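Local coordinates for protein 4-alpha-glucanotransferase (Aquifex aeolicus, PDB 1TZ7) that is an amylomaltase, or disproportionating enzyme, of the 4-alpha-glucanotransferase family, built round an eight-stranded parallel beta/alpha barrel, at residues Ala156-Ile161 with Gly166-Glu171; Ala236-Asn241 with Phe245-Asp250; Tyr276-Glu279 with Gly285-Trp288. One frame throughout, in Å; residues are numbered along the deposited sequence.

Overall arrangement
All three contacts are mainly buried and each joins pieces of chain close in sequence, but they draw on different chemistry. Interaction 1, where helix 149-165 meets the loop behind it, is the most mixed: an aromatic touch beside a shared water, with an exposed glycine and a partly exposed glutamate among its residues. Interaction 2 sets a short helix on its following loop through aliphatic groups, one phenyl ring and a backbone carbonyl at that ring's edge, and interaction 3 is wholly aromatic. Interaction 2 lies between the others, Trp169 packing on Val238 and Trp239 at one end and Phe245 on Tyr276 at the other. Interactions 1 and 3 do not touch, their nearest atoms being about 12 Å apart.

Interaction 1 (Ala156-Ile161 with Gly166-Glu171); sequences ALYMAI and GKEWYE
Tyr158, on helix 149-165, reaches the loop 166-171 with one corner of its ring. With CG opposite the backbone N (chi1 164°), the ring is placed where its CE1 can reach both CB and CD1 of Trp169, 4.1 Å from each. The indole carbon arrives at the rim of the phenol, near its plane, so the rings brush rather than stack. Beyond the ring the polar tip takes over: a water lies 2.5 Å from Tyr158 OH, accepts a hydrogen bond from Trp169 N at 3.1 Å, and donates one to Glu168 OE1, also at 3.1 Å. The phenol and carboxylate oxygens themselves are 4.3 Å apart, too far to bond directly. Three residues on, the side chain of Ile161 touches Val187 and Trp172, while its backbone O lies 4.4 Å from Gly166 N. At Gly166 the chain leaves helical geometry with a positive phi (66°) that glycine adopts readily. Tyrosine suits its place by joining an apolar ring edge to a hydroxyl at the water; tryptophan gives apolar surface here, its NE1 being bonded to Tyr233 O. The carbon contact is slight; water joins the phenol to a backbone amide and a carboxylate.

Interaction 2 (Ala236-Asn241 with Phe245-Asp250); sequences ADVWTN and FKLDGD
The exit of the short helix 236-240 is packed here by the loop that follows it, Phe245 and Leu247 lying against Val238. The chain turns after Asn241, and the loop 245-250 passes beside the helix, running across it. Val238 CG2 stands over one face of the phenyl ring, 4.0 Å from its centroid and only 16° off the normal, a CH-pi contact displaced a little toward the rim. Its nearest ring atom is Phe245 CZ, at 3.8 Å. The other methyl, CG1, opposite the backbone N (chi1 -179°), lies between Leu247 CD1 and Phe245 CD1, 4.2 Å from each. A beta-branched residue is apt here, since its two methyls can meet the ring and the leucine at once. The same ring also lies against the helix backbone, with Phe245 CE1 3.7 Å from Val238 CA. At its edge, near the ring plane, lies the carbonyl of Asn241, with O 3.1 Å from Phe245 CD1; the rim of a phenyl group carries slight positive charge, so such an oxygen is probably well received. Asn241 is where the chain drops out of helical geometry, although its N still bonds to Asp237 O. Beyond Phe245, an inverse gamma turn centred on Lys246 brings Leu247 back toward the helix. Around the contact, Pro274 of strand 269-274 touches both Val238 and Phe245, Lys246 reaches Glu316 on strand 313-318, and Tyr158 of helix 149-165 packs on Ala236.

Interaction 3 (Tyr276-Glu279 with Gly285-Trp288); sequences YNWE and GFRW
Tyr276 and Trp288 meet through the far ends of their side chains, which cross at about a right angle. Starting at the backbone, Tyr276 CB lies over one face of the neighbouring Trp278 indole, 3.6 Å above its plane. CG is turned away from the carbonyl carbon (chi1 -70°), and this carries the ring toward Trp288. Further out, CE2 of Tyr276 comes 3.7 Å from Trp288 CZ3, and CZ approaches that same carbon at 3.8 Å. The hydroxyl then meets the indole rim near its plane, Tyr276 OH lying 3.3 Å from Trp288 CH2, while its hydrogen bond goes to Met229 O. The two six-membered rings are oblique, their planes at 62°. A second aromatic touch runs rim to rim, with Trp278 CZ3 4.0 Å from Phe286 CE2. Large rings suit these places because two together bridge a wide separation, 9.0 Å from Trp278 CA to Phe286 CA. Gly285, with positive phi, is the C' residue of a Schellman motif that ends helix 278-283; Phe286 occupies the N-cap position of helix 287-297. Leu337 of helix 334-344 touches both Trp278 and Phe286, while on the other side Phe245 packs on Tyr276 and Leu244 on Trp288.

Interaction 1 (Ala156-Ile161 with Gly166-Glu171)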
# COMPACT_ATOMS: atom_id res chain seq x y z
N ALA A 156 -13.85 4.92 14.47
CA ALA A 156 -15.25 5.26 14.20
C ALA A 156 -15.68 6.51 14.98
O ALA A 156 -16.49 7.31 14.51
CB ALA A 156 -16.14 4.10 14.54
N LEU A 157 -15.13 6.67 16.19
CA LEU A 157 -15.40 7.86 16.99
C LEU A 157 -14.66 9.07 16.42
O LEU A 157 -15.18 10.17 16.39
CB LEU A 157 -14.97 7.63 18.44
CG LEU A 157 -15.26 8.77 19.42
CD1 LEU A 157 -16.75 9.05 19.50
CD2 LEU A 157 -14.70 8.44 20.80
N TYR A 158 -13.44 8.84 15.96
CA TYR A 158 -12.64 9.88 15.29
C TYR A 158 -13.40 10.44 14.08
O TYR A 158 -13.44 11.64 13.88
CB TYR A 158 -11.29 9.28 14.87
CG TYR A 158 -10.49 10.08 13.86
CD1 TYR A 158 -9.56 11.02 14.27
CD2 TYR A 158 -10.64 9.85 12.49
CE1 TYR A 158 -8.80 11.74 13.34
CE2 TYR A 158 -9.89 10.56 11.56
CZ TYR A 158 -8.98 11.50 11.99
OH TYR A 158 -8.23 12.21 11.06
N MET A 159 -14.01 9.55 13.30
CA MET A 159 -14.72 9.95 12.09
C MET A 159 -16.03 10.67 12.42
O MET A 159 -16.45 11.55 11.68
CB MET A 159 -15.02 8.73 11.22
CG MET A 159 -13.78 8.08 10.59
SD MET A 159 -12.92 9.16 9.45
CE MET A 159 -14.09 9.23 8.07
N ALA A 160 -16.65 10.29 13.53
CA ALA A 160 -17.94 10.88 13.93
C ALA A 160 -17.77 12.30 14.46
O ALA A 160 -18.62 13.17 14.23
CB ALA A 160 -18.61 10.00 14.97
N ILE A 161 -16.67 12.53 15.17
CA ILE A 161 -16.36 13.86 15.71
C ILE A 161 -15.87 14.78 14.60
O ILE A 161 -16.19 15.97 14.58
CB ILE A 161 -15.28 13.75 16.83
CG1 ILE A 161 -15.80 12.90 17.99
CG2 ILE A 161 -14.89 15.14 17.34
CD1 ILE A 161 -14.72 12.38 18.90
N GLY A 166 -16.58 19.35 11.86
CA GLY A 166 -16.07 19.71 10.55
C GLY A 166 -14.61 20.16 10.60
O GLY A 166 -14.19 20.99 9.80
N LYS A 167 -13.86 19.59 11.54
CA LYS A 167 -12.47 20.01 11.78
C LYS A 167 -11.57 18.80 12.01
O LYS A 167 -12.04 17.70 12.30
CB LYS A 167 -12.41 20.94 12.99
CG LYS A 167 -12.97 22.33 12.75
CD LYS A 167 -12.91 23.18 14.01
CE LYS A 167 -13.90 24.33 13.98
NZ LYS A 167 -14.22 24.84 15.34
N GLU A 168 -10.26 19.01 11.89
CA GLU A 168 -9.26 17.98 12.20
C GLU A 168 -9.14 17.80 13.72
O GLU A 168 -9.64 18.61 14.49
CB GLU A 168 -7.90 18.35 11.60
CG GLU A 168 -7.37 17.35 10.58
CD GLU A 168 -8.30 17.18 9.39
OE1 GLU A 168 -8.76 16.03 9.15
OE2 GLU A 168 -8.58 18.18 8.70
N TRP A 169 -8.46 16.73 14.15
CA TRP A 169 -8.43 16.37 15.57
C TRP A 169 -7.65 17.39 16.40
O TRP A 169 -7.99 17.65 17.55
CB TRP A 169 -7.86 14.94 15.78
CG TRP A 169 -6.39 14.81 15.51
CD1 TRP A 169 -5.80 14.35 14.38
CD2 TRP A 169 -5.31 15.13 16.41
NE1 TRP A 169 -4.43 14.36 14.51
CE2 TRP A 169 -4.11 14.84 15.75
CE3 TRP A 169 -5.25 15.64 17.72
CZ2 TRP A 169 -2.86 15.05 16.34
CZ3 TRP A 169 -4.00 15.84 18.30
CH2 TRP A 169 -2.83 15.54 17.61
N TYR A 170 -6.60 17.95 15.80
CA TYR A 170 -5.75 18.93 16.50
C TYR A 170 -6.40 20.31 16.56
O TYR A 170 -5.86 21.23 17.17
CB TYR A 170 -4.36 19.02 15.84
CG TYR A 170 -4.39 19.26 14.34
CD1 TYR A 170 -4.39 18.19 13.45
CD2 TYR A 170 -4.43 20.55 13.81
CE1 TYR A 170 -4.42 18.39 12.08
CE2 TYR A 170 -4.46 20.77 12.44
CZ TYR A 170 -4.45 19.68 11.58
OH TYR A 170 -4.48 19.88 10.23
N GLU A 171 -7.57 20.45 15.93
CA GLU A 171 -8.34 21.70 15.97
C GLU A 171 -9.58 21.58 16.89
O GLU A 171 -10.26 22.56 17.15
CB GLU A 171 -8.79 22.10 14.56
CG GLU A 171 -7.67 22.05 13.52
CD GLU A 171 -8.06 22.72 12.21
OE1 GLU A 171 -8.90 22.16 11.47
OE2 GLU A 171 -7.53 23.82 11.92
O HOH W 1 -8.36 14.62 11.83

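Interaction 2 (Ala236-Asn241 with Phe245-Asp250)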
# COMPACT_ATOMS: atom_id res chain seq x y z
N ALA A 236 -6.33 9.23 12.97
CA ALA A 236 -6.74 8.67 14.25
C ALA A 236 -5.54 8.11 15.02
O ALA A 236 -5.56 8.04 16.23
CB ALA A 236 -7.77 7.59 14.03
N ASP A 237 -4.50 7.71 14.29
CA ASP A 237 -3.34 7.05 14.90
C ASP A 237 -2.51 8.01 15.75
O ASP A 237 -2.11 7.67 16.85
CB ASP A 237 -2.46 6.43 13.82
CG ASP A 237 -3.23 5.50 12.92
OD1 ASP A 237 -3.31 5.79 11.71
OD2 ASP A 237 -3.78 4.46 13.33
N VAL A 238 -2.25 9.21 15.23
CA VAL A 238 -1.53 10.23 15.98
C VAL A 238 -2.40 10.75 17.12
O VAL A 238 -1.92 10.94 18.23
CB VAL A 238 -1.10 11.42 15.07
CG1 VAL A 238 -0.33 12.45 15.86
CG2 VAL A 238 -0.25 10.91 13.90
N TRP A 239 -3.68 10.95 16.83
CA TRP A 239 -4.65 11.35 17.84
C TRP A 239 -4.65 10.39 19.05
O TRP A 239 -4.65 10.84 20.19
CB TRP A 239 -6.05 11.39 17.21
CG TRP A 239 -7.13 11.81 18.17
CD1 TRP A 239 -7.14 12.90 18.97
CD2 TRP A 239 -8.37 11.13 18.41
NE1 TRP A 239 -8.30 12.95 19.70
CE2 TRP A 239 -9.07 11.87 19.37
CE3 TRP A 239 -8.95 9.95 17.90
CZ2 TRP A 239 -10.33 11.48 19.85
CZ3 TRP A 239 -10.20 9.57 18.37
CH2 TRP A 239 -10.87 10.34 19.33
N THR A 240 -4.63 9.08 18.78
CA THR A 240 -4.76 8.08 19.86
C THR A 240 -3.44 7.84 20.58
O THR A 240 -3.43 7.50 21.75
CB THR A 240 -5.29 6.72 19.32
OG1 THR A 240 -4.83 6.49 17.99
CG2 THR A 240 -6.79 6.74 19.19
N ASN A 241 -2.33 8.03 19.88
CA ASN A 241 -1.01 7.75 20.44
C ASN A 241 -0.02 8.90 20.23
O ASN A 241 1.02 8.71 19.60
CB ASN A 241 -0.45 6.46 19.84
CG ASN A 241 -1.42 5.31 19.92
OD1 ASN A 241 -2.04 4.94 18.92
ND2 ASN A 241 -1.56 4.74 21.09
N PHE A 245 4.87 9.93 18.92
CA PHE A 245 5.41 10.85 17.91
C PHE A 245 6.09 12.04 18.58
O PHE A 245 5.86 12.31 19.76
CB PHE A 245 4.29 11.33 16.99
CG PHE A 245 3.54 10.23 16.34
CD1 PHE A 245 2.49 9.60 17.00
CD2 PHE A 245 3.88 9.80 15.06
CE1 PHE A 245 1.79 8.56 16.39
CE2 PHE A 245 3.19 8.76 14.45
CZ PHE A 245 2.14 8.15 15.12
N LYS A 246 6.93 12.74 17.82
CA LYS A 246 7.66 13.88 18.36
C LYS A 246 6.83 15.14 18.25
O LYS A 246 6.92 15.87 17.27
CB LYS A 246 9.01 14.05 17.65
CG LYS A 246 10.03 12.97 18.00
CD LYS A 246 11.45 13.37 17.60
CE LYS A 246 12.47 12.37 18.13
NZ LYS A 246 13.81 12.57 17.53
N LEU A 247 6.00 15.38 19.26
CA LEU A 247 5.15 16.56 19.32
C LEU A 247 5.52 17.42 20.52
O LEU A 247 6.14 16.94 21.47
CB LEU A 247 3.67 16.15 19.41
CG LEU A 247 3.22 15.00 18.51
CD1 LEU A 247 1.75 14.66 18.78
CD2 LEU A 247 3.43 15.33 17.04
N ASP A 248 5.13 18.69 20.48
CA ASP A 248 5.37 19.61 21.59
C ASP A 248 4.19 19.59 22.57
O ASP A 248 3.35 18.69 22.52
CB ASP A 248 5.62 21.04 21.06
CG ASP A 248 4.43 21.61 20.32
OD1 ASP A 248 4.61 22.59 19.57
OD2 ASP A 248 3.28 21.15 20.42
N GLY A 249 4.13 20.59 23.45
CA GLY A 249 3.10 20.65 24.47
C GLY A 249 1.68 20.74 23.91
O GLY A 249 0.74 20.24 24.52
N ASP A 250 1.54 21.37 22.74
CA ASP A 250 0.23 21.55 22.11
C ASP A 250 -0.11 20.41 21.12
O ASP A 250 -1.11 20.49 20.40
CB ASP A 250 0.17 22.90 21.38
CG ASP A 250 0.50 24.08 22.29
OD1 ASP A 250 -0.19 24.24 23.32
OD2 ASP A 250 1.42 24.88 22.06

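Interaction 3 (Tyr276-Glu279 with Gly285-Trp288)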
# COMPACT_ATOMS: atom_id res chain seq x y z
N TYR A 276 8.47 9.47 14.45
CA TYR A 276 8.28 8.68 15.64
C TYR A 276 9.22 9.14 16.75
O TYR A 276 10.39 9.44 16.50
CB TYR A 276 8.53 7.19 15.34
CG TYR A 276 7.46 6.54 14.47
CD1 TYR A 276 7.81 5.82 13.33
CD2 TYR A 276 6.10 6.63 14.79
CE1 TYR A 276 6.85 5.22 12.52
CE2 TYR A 276 5.13 6.03 13.99
CZ TYR A 276 5.51 5.32 12.86
OH TYR A 276 4.56 4.72 12.06
N ASN A 277 8.71 9.20 17.97
CA ASN A 277 9.55 9.20 19.16
C ASN A 277 9.92 7.76 19.53
O ASN A 277 9.25 7.13 20.34
CB ASN A 277 8.83 9.87 20.32
CG ASN A 277 9.73 10.11 21.51
OD1 ASN A 277 10.63 10.94 21.46
ND2 ASN A 277 9.50 9.39 22.58
N TRP A 278 10.99 7.26 18.92
CA TRP A 278 11.30 5.83 18.97
C TRP A 278 11.65 5.35 20.38
O TRP A 278 11.46 4.18 20.70
CB TRP A 278 12.43 5.49 18.01
CG TRP A 278 11.96 5.19 16.62
CD1 TRP A 278 12.07 6.00 15.53
CD2 TRP A 278 11.29 4.01 16.18
NE1 TRP A 278 11.51 5.39 14.43
CE2 TRP A 278 11.02 4.16 14.81
CE3 TRP A 278 10.88 2.83 16.81
CZ2 TRP A 278 10.37 3.18 14.05
CZ3 TRP A 278 10.23 1.85 16.06
CH2 TRP A 278 9.99 2.04 14.70
N GLU A 279 12.14 6.25 21.21
CA GLU A 279 12.48 5.90 22.57
C GLU A 279 11.21 5.53 23.37
O GLU A 279 11.26 4.72 24.29
CB GLU A 279 13.27 7.03 23.26
CG GLU A 279 12.46 7.93 24.17
CD GLU A 279 13.32 9.01 24.81
OE1 GLU A 279 14.05 9.71 24.08
OE2 GLU A 279 13.26 9.16 26.05
N GLY A 285 7.57 -1.49 24.68
CA GLY A 285 7.83 -2.82 24.13
C GLY A 285 7.40 -2.99 22.68
O GLY A 285 7.08 -4.10 22.25
N PHE A 286 7.39 -1.88 21.94
CA PHE A 286 7.02 -1.88 20.51
C PHE A 286 5.62 -2.46 20.27
O PHE A 286 5.37 -3.04 19.22
CB PHE A 286 8.05 -2.67 19.68
CG PHE A 286 9.45 -2.13 19.77
CD1 PHE A 286 10.43 -2.81 20.49
CD2 PHE A 286 9.78 -0.93 19.15
CE1 PHE A 286 11.72 -2.31 20.58
CE2 PHE A 286 11.07 -0.43 19.24
CZ PHE A 286 12.04 -1.11 19.96
N ARG A 287 4.71 -2.29 21.22
CA ARG A 287 3.42 -2.98 21.15
C ARG A 287 2.48 -2.37 20.10
O ARG A 287 1.61 -3.05 19.58
CB ARG A 287 2.74 -3.05 22.53
CG ARG A 287 2.33 -1.68 23.15
CD ARG A 287 1.72 -1.80 24.59
NE ARG A 287 2.46 -2.71 25.37
CZ ARG A 287 3.37 -2.46 26.31
NH1 ARG A 287 3.64 -1.24 26.81
NH2 ARG A 287 3.96 -3.49 26.83
N TRP A 288 2.67 -1.09 19.79
CA TRP A 288 1.91 -0.45 18.71
C TRP A 288 2.30 -1.04 17.36
O TRP A 288 1.43 -1.35 16.54
CB TRP A 288 2.16 1.06 18.71
CG TRP A 288 1.36 1.80 17.68
CD1 TRP A 288 0.04 2.14 17.76
CD2 TRP A 288 1.83 2.30 16.43
NE1 TRP A 288 -0.33 2.82 16.62
CE2 TRP A 288 0.75 2.93 15.79
CE3 TRP A 288 3.07 2.28 15.77
CZ2 TRP A 288 0.86 3.53 14.53
CZ3 TRP A 288 3.18 2.88 14.52
CH2 TRP A 288 2.08 3.50 13.92